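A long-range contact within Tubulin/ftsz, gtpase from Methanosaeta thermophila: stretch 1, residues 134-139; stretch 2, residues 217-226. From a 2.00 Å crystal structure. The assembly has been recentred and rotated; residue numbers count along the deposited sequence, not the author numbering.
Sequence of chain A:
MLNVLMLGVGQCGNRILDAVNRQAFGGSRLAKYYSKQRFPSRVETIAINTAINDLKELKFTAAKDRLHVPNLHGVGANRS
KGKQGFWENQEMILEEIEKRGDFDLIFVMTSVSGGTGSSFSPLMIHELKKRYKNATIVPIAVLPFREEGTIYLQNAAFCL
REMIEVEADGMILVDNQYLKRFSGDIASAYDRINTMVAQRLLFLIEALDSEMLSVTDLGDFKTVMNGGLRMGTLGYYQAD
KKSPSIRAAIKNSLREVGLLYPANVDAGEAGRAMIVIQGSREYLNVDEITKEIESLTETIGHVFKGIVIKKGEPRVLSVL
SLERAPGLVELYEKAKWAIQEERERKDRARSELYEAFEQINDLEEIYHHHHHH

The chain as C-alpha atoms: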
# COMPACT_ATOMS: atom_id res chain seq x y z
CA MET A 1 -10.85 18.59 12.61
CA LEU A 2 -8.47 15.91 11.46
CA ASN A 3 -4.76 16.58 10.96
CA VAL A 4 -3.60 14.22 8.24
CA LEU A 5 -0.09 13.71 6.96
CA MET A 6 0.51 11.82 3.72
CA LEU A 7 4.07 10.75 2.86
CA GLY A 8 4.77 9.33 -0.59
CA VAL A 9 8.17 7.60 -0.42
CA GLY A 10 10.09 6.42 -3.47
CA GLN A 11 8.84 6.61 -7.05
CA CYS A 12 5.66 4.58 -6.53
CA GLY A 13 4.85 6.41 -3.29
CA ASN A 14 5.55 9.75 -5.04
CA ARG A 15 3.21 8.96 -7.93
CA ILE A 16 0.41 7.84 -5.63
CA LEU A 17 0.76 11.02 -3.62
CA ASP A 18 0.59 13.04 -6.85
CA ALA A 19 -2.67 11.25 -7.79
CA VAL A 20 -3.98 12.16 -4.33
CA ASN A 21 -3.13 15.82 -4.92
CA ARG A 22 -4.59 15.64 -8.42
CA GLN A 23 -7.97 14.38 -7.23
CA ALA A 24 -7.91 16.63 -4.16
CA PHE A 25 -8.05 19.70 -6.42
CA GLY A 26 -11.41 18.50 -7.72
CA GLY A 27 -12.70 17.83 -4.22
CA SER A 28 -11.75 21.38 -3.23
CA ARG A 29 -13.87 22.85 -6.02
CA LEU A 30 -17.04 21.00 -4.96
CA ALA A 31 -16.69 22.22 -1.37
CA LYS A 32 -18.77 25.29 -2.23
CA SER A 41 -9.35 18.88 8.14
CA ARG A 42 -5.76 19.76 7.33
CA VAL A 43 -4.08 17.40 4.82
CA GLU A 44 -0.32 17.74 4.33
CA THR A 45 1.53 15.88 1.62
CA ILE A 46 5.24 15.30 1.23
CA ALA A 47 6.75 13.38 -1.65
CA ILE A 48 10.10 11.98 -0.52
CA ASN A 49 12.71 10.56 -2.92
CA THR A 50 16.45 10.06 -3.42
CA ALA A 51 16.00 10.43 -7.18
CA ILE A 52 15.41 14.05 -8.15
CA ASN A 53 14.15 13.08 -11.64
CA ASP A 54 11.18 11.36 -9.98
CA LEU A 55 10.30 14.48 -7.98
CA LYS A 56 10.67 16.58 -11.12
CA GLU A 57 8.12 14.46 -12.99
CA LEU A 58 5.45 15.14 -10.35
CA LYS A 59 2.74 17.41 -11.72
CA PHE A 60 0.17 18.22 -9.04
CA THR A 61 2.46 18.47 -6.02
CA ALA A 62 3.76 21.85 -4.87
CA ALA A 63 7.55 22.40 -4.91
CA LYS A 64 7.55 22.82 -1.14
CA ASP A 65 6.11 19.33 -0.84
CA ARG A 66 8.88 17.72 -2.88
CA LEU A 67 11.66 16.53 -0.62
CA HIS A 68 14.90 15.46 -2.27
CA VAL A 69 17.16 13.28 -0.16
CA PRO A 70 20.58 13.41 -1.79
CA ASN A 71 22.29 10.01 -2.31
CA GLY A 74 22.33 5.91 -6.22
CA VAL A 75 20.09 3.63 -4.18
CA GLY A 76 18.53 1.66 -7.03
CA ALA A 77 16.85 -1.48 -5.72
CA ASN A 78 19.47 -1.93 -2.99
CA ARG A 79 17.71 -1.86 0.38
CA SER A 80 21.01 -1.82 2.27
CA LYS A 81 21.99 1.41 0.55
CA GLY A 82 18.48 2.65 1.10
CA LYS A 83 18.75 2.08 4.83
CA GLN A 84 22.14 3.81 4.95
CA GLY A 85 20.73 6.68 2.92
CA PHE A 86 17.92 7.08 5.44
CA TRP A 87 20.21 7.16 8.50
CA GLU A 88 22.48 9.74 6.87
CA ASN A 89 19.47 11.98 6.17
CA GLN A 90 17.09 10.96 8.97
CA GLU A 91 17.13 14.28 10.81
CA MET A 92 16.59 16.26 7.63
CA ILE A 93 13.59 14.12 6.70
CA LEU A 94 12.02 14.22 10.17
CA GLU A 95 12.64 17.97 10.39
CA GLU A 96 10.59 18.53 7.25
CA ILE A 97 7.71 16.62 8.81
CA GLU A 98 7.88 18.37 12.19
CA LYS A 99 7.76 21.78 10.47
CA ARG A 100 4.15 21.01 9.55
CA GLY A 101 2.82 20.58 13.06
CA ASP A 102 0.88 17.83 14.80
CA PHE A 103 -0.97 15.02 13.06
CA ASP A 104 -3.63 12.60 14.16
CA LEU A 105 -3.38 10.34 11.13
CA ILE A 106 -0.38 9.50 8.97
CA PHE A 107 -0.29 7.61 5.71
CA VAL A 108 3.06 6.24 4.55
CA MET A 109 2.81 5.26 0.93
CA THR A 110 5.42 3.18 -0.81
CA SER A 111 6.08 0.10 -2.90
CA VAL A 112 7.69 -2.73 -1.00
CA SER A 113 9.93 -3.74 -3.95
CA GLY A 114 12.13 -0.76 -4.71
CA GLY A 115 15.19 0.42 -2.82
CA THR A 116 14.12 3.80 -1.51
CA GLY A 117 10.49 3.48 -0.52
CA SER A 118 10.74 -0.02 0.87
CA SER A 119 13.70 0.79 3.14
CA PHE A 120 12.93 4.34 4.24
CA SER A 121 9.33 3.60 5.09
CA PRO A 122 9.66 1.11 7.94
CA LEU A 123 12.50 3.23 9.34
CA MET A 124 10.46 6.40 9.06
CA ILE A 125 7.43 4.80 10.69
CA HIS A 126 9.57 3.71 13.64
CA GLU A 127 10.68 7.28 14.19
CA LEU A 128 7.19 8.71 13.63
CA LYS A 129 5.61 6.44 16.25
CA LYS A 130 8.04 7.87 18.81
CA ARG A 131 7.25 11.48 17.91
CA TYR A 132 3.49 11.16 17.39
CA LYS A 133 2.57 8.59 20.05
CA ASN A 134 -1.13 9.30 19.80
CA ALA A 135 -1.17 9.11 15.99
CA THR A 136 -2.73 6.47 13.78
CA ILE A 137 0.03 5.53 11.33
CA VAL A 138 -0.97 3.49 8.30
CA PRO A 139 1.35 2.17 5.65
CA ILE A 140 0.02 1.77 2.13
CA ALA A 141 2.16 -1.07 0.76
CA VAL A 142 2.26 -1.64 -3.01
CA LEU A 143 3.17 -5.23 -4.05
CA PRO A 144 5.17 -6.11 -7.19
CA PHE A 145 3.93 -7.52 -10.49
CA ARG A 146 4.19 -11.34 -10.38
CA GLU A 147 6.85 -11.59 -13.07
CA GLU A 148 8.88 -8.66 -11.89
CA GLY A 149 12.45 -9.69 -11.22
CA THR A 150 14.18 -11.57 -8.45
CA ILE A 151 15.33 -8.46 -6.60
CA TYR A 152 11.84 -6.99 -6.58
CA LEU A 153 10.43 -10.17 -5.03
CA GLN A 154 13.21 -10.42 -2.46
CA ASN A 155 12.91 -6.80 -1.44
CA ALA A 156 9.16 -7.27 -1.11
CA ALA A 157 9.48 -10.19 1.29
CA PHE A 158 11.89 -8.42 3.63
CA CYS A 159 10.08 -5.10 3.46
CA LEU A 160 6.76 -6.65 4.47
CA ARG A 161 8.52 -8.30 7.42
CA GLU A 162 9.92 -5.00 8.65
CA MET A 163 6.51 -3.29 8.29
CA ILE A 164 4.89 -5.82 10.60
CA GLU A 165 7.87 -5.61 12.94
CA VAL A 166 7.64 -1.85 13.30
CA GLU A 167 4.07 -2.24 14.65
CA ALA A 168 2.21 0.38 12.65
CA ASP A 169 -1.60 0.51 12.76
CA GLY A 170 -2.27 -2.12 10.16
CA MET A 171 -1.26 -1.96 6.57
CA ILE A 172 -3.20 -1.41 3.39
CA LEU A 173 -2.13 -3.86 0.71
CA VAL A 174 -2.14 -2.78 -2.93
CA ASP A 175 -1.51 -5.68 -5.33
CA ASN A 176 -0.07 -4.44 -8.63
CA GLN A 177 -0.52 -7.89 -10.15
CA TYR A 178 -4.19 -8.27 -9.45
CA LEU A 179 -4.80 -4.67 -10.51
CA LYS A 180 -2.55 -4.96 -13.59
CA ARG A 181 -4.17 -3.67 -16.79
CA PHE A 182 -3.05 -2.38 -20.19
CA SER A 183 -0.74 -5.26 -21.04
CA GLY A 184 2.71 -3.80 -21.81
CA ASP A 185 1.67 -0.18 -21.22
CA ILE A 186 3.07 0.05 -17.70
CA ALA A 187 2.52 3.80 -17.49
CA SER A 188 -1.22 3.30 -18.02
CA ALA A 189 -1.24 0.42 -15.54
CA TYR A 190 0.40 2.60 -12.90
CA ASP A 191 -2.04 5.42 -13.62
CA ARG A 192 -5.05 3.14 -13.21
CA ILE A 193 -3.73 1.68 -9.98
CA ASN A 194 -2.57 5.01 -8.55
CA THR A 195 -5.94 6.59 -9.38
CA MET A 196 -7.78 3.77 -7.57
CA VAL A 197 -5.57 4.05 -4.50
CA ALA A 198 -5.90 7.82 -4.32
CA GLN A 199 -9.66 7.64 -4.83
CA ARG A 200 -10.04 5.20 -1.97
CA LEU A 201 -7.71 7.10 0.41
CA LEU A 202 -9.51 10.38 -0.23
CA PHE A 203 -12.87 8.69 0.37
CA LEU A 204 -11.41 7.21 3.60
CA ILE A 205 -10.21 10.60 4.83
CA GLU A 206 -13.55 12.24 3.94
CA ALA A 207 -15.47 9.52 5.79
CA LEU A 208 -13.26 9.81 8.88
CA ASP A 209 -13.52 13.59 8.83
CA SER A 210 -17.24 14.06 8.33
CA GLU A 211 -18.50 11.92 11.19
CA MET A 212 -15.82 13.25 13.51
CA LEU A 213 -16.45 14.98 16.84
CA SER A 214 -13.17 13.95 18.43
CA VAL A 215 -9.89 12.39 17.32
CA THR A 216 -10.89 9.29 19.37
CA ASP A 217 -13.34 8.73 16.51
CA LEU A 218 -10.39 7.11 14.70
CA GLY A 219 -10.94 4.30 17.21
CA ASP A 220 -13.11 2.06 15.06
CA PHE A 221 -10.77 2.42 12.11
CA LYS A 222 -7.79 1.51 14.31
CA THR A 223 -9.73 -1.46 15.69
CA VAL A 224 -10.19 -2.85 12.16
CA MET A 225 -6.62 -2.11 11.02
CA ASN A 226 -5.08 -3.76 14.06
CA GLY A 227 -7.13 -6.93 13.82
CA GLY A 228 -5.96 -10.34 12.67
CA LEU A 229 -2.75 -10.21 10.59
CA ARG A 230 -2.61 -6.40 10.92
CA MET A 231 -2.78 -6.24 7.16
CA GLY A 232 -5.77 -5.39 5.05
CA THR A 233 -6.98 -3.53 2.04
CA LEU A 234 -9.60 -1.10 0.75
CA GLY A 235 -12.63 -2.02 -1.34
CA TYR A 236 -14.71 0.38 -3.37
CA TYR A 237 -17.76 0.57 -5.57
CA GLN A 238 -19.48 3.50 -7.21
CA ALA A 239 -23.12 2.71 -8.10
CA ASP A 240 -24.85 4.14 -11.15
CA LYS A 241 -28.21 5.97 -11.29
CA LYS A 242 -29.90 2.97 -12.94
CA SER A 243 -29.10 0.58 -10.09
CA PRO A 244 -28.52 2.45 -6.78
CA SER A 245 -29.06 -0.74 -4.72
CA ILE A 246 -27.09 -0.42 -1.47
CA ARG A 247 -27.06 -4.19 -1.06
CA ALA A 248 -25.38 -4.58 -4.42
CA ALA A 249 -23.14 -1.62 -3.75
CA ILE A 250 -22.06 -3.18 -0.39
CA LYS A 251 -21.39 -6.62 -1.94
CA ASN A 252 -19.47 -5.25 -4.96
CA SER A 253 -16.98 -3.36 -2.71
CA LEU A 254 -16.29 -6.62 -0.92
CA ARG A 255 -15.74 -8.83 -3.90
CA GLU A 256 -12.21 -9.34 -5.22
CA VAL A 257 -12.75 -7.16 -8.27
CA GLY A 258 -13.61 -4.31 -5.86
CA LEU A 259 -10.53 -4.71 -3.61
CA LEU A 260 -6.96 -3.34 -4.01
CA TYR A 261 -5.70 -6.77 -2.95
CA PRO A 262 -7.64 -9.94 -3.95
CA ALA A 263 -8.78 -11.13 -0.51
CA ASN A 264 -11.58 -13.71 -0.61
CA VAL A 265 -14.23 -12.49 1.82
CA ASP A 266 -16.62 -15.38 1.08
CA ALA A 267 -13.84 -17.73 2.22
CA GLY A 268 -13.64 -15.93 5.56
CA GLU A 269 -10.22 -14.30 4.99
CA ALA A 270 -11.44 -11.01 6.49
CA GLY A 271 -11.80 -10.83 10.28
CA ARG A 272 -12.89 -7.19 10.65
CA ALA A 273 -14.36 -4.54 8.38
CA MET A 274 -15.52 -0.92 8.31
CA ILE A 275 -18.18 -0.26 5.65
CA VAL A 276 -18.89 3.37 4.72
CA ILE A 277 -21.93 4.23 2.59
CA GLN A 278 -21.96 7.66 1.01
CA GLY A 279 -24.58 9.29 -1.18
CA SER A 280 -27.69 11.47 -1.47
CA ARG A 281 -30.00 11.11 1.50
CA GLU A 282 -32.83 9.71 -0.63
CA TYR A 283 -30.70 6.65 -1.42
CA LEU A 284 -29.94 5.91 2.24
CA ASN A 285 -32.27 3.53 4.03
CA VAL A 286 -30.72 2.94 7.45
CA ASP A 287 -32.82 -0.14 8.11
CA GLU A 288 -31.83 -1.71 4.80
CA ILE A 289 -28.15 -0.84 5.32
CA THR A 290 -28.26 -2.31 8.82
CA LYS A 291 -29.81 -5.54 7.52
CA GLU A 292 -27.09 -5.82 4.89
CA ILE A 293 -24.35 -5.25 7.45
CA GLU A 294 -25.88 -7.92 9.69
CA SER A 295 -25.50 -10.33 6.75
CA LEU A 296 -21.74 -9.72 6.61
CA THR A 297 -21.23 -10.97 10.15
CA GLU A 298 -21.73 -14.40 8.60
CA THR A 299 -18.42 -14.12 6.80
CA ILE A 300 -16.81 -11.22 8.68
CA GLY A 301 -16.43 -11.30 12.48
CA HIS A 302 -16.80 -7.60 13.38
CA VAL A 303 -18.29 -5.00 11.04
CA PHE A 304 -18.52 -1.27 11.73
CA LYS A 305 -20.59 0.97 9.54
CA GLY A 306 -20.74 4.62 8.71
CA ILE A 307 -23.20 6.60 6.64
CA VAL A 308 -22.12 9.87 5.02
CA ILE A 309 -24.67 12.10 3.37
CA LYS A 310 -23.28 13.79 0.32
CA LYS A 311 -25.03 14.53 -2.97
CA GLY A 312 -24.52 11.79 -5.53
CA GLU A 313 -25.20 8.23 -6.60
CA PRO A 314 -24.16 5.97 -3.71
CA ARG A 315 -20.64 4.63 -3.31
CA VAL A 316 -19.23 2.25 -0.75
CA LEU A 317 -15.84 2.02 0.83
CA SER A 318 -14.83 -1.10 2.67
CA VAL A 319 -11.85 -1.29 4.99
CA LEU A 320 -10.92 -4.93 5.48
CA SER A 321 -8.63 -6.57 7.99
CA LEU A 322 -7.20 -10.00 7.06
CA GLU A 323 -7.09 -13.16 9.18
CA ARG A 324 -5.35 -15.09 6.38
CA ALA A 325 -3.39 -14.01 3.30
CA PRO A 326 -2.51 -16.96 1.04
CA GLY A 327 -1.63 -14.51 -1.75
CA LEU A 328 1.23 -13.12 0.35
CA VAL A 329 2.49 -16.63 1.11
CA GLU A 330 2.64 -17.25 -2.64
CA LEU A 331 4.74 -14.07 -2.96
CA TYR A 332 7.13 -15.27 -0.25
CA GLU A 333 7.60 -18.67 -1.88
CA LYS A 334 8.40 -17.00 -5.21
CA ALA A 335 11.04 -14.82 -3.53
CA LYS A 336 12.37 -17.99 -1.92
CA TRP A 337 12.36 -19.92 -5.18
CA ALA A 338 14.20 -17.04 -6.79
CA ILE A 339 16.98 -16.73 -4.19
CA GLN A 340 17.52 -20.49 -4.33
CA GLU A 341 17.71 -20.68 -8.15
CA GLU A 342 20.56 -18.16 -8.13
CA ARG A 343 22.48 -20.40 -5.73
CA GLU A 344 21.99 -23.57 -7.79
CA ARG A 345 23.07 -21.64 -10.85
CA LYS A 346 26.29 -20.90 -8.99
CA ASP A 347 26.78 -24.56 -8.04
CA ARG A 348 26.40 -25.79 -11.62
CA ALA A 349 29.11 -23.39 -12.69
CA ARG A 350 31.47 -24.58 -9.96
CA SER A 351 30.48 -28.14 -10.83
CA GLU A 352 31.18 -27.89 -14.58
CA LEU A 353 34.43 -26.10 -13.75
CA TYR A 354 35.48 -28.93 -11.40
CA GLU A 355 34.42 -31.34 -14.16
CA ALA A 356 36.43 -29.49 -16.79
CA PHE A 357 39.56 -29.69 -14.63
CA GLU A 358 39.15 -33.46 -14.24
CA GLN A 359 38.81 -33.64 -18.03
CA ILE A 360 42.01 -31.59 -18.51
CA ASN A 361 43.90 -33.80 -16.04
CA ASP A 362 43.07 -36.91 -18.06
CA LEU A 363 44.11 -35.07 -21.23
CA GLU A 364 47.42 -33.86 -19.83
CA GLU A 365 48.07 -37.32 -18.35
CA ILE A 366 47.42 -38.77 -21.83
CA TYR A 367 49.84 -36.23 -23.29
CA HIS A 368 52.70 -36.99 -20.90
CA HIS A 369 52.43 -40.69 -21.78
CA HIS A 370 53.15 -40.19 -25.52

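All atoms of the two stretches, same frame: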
# COMPACT_ATOMS: atom_id res chain seq x y z
N ASN A 134 0.31 9.40 19.85
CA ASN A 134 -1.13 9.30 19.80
C ASN A 134 -1.66 9.12 18.37
O ASN A 134 -2.85 8.93 18.16
CB ASN A 134 -1.77 10.51 20.47
CG ASN A 134 -1.39 10.63 21.94
OD1 ASN A 134 -1.29 9.63 22.65
ND2 ASN A 134 -1.18 11.86 22.39
N ALA A 135 -0.76 9.18 17.39
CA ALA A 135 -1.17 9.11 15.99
C ALA A 135 -1.52 7.72 15.47
O ALA A 135 -0.96 6.72 15.92
CB ALA A 135 -0.10 9.74 15.10
N THR A 136 -2.43 7.68 14.52
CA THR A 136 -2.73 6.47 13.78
C THR A 136 -1.84 6.51 12.54
O THR A 136 -1.94 7.45 11.74
CB THR A 136 -4.18 6.43 13.38
OG1 THR A 136 -4.99 6.39 14.55
CG2 THR A 136 -4.46 5.20 12.49
N ILE A 137 -0.95 5.54 12.42
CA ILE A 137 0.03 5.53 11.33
C ILE A 137 -0.20 4.32 10.45
O ILE A 137 -0.10 3.19 10.92
CB ILE A 137 1.46 5.52 11.86
CG1 ILE A 137 1.67 6.69 12.83
CG2 ILE A 137 2.46 5.59 10.70
CD1 ILE A 137 3.08 6.86 13.36
N VAL A 138 -0.53 4.56 9.19
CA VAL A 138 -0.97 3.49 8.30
C VAL A 138 -0.12 3.40 7.05
O VAL A 138 -0.14 4.29 6.18
CB VAL A 138 -2.43 3.73 7.87
CG1 VAL A 138 -2.86 2.68 6.85
CG2 VAL A 138 -3.35 3.74 9.09
N PRO A 139 0.67 2.33 6.94
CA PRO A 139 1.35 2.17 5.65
C PRO A 139 0.41 1.68 4.54
O PRO A 139 -0.51 0.87 4.75
CB PRO A 139 2.44 1.12 5.96
CG PRO A 139 1.99 0.42 7.16
CD PRO A 139 1.21 1.43 7.97
N ASP A 217 -12.46 9.31 17.50
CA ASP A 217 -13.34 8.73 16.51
C ASP A 217 -12.56 7.90 15.49
O ASP A 217 -13.16 7.21 14.67
CB ASP A 217 -14.16 9.80 15.79
CG ASP A 217 -15.37 10.24 16.59
OD1 ASP A 217 -15.93 9.40 17.33
OD2 ASP A 217 -15.75 11.42 16.48
N LEU A 218 -11.23 7.98 15.54
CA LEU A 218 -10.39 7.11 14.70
C LEU A 218 -10.30 5.70 15.28
O LEU A 218 -9.68 4.81 14.69
CB LEU A 218 -8.97 7.68 14.59
CG LEU A 218 -8.70 8.94 13.80
CD1 LEU A 218 -7.25 9.33 14.00
CD2 LEU A 218 -8.96 8.64 12.33
N GLY A 219 -10.96 5.52 16.42
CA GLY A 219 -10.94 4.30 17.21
C GLY A 219 -11.39 3.06 16.47
O GLY A 219 -10.72 2.02 16.51
N ASP A 220 -12.55 3.17 15.81
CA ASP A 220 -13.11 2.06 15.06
C ASP A 220 -12.21 1.66 13.89
O ASP A 220 -11.94 0.47 13.66
CB ASP A 220 -14.52 2.39 14.57
CG ASP A 220 -15.52 2.53 15.72
OD1 ASP A 220 -15.10 2.50 16.89
OD2 ASP A 220 -16.73 2.66 15.43
N PHE A 221 -11.71 2.65 13.19
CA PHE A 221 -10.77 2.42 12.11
C PHE A 221 -9.52 1.69 12.63
O PHE A 221 -9.09 0.67 12.07
CB PHE A 221 -10.42 3.75 11.44
CG PHE A 221 -9.40 3.62 10.35
CD1 PHE A 221 -9.67 2.89 9.20
CD2 PHE A 221 -8.18 4.27 10.45
CE1 PHE A 221 -8.72 2.78 8.19
CE2 PHE A 221 -7.23 4.17 9.44
CZ PHE A 221 -7.50 3.42 8.31
N LYS A 222 -8.96 2.18 13.73
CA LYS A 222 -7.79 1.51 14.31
C LYS A 222 -8.12 0.08 14.69
O LYS A 222 -7.30 -0.81 14.47
CB LYS A 222 -7.27 2.26 15.53
CG LYS A 222 -6.72 3.64 15.25
CD LYS A 222 -6.43 4.36 16.56
CE LYS A 222 -5.17 3.83 17.22
NZ LYS A 222 -3.97 4.03 16.35
N THR A 223 -9.30 -0.13 15.27
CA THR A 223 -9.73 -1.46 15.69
C THR A 223 -9.73 -2.46 14.52
O THR A 223 -9.29 -3.61 14.68
CB THR A 223 -11.15 -1.42 16.31
OG1 THR A 223 -11.11 -0.72 17.57
CG2 THR A 223 -11.70 -2.82 16.53
N VAL A 224 -10.24 -2.04 13.38
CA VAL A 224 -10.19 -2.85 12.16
C VAL A 224 -8.74 -3.08 11.72
O VAL A 224 -8.33 -4.22 11.55
CB VAL A 224 -11.01 -2.19 11.02
CG1 VAL A 224 -10.79 -2.94 9.71
CG2 VAL A 224 -12.49 -2.17 11.38
N MET A 225 -7.96 -2.01 11.60
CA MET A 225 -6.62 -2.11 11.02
C MET A 225 -5.68 -2.97 11.86
O MET A 225 -4.77 -3.60 11.33
CB MET A 225 -6.00 -0.71 10.86
CG MET A 225 -6.76 0.22 9.92
SD MET A 225 -6.70 -0.40 8.23
CE MET A 225 -4.97 -0.17 7.90
N ASN A 226 -5.92 -3.00 13.16
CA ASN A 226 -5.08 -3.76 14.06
C ASN A 226 -5.60 -5.15 14.35
O ASN A 226 -5.10 -5.83 15.22
CB ASN A 226 -4.86 -2.99 15.36
CG ASN A 226 -3.97 -1.79 15.16
OD1 ASN A 226 -3.01 -1.84 14.41
ND2 ASN A 226 -4.32 -0.68 15.81

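One hydrogen bond crosses this strand-helix contact. The CA-to-CB bond of Lys222 points sideways relative to the strand, but its chain folds through p rotamers at chi3 and chi4 and brings its end closer, where NZ donates to Thr136 OG1 at 3.1 Å. The ammonium group is also hydrogen-bonded elsewhere in the structure, so its polar needs are shared. Thr136 serves two chemistries: its hydroxyl accepts the lysine, while its methyl CG2 lies near the Phe221 ring. Leu218 CD1 comes 3.7 Å from Thr136 OG1, a nonbonded contact against the hydroxyl.

The apolar packing follows strand alternation. Thr136 and Val138 direct their CA-to-CB bonds toward the helix, whereas that of Ile137, between them, points away and the residue makes no contact. Phe221 and Met225, four apart on the helix, point toward the strand, as does Leu218 three residues before Phe221. Val138 packs against both helix residues: CG2 lies 3.9 Å from Phe221 CE2, and CG1 lies 3.7 Å from Met225 CE. Phe221 reaches both strand residues with the same ring atom, CE2 also standing 4.2 Å from Thr136 CG2, and its ring meets both methyls obliquely.

With the axes 10.2 Å apart and inclined at 44°, side chains supply most of the close approaches, burying a modest 263 Å², both sides summed.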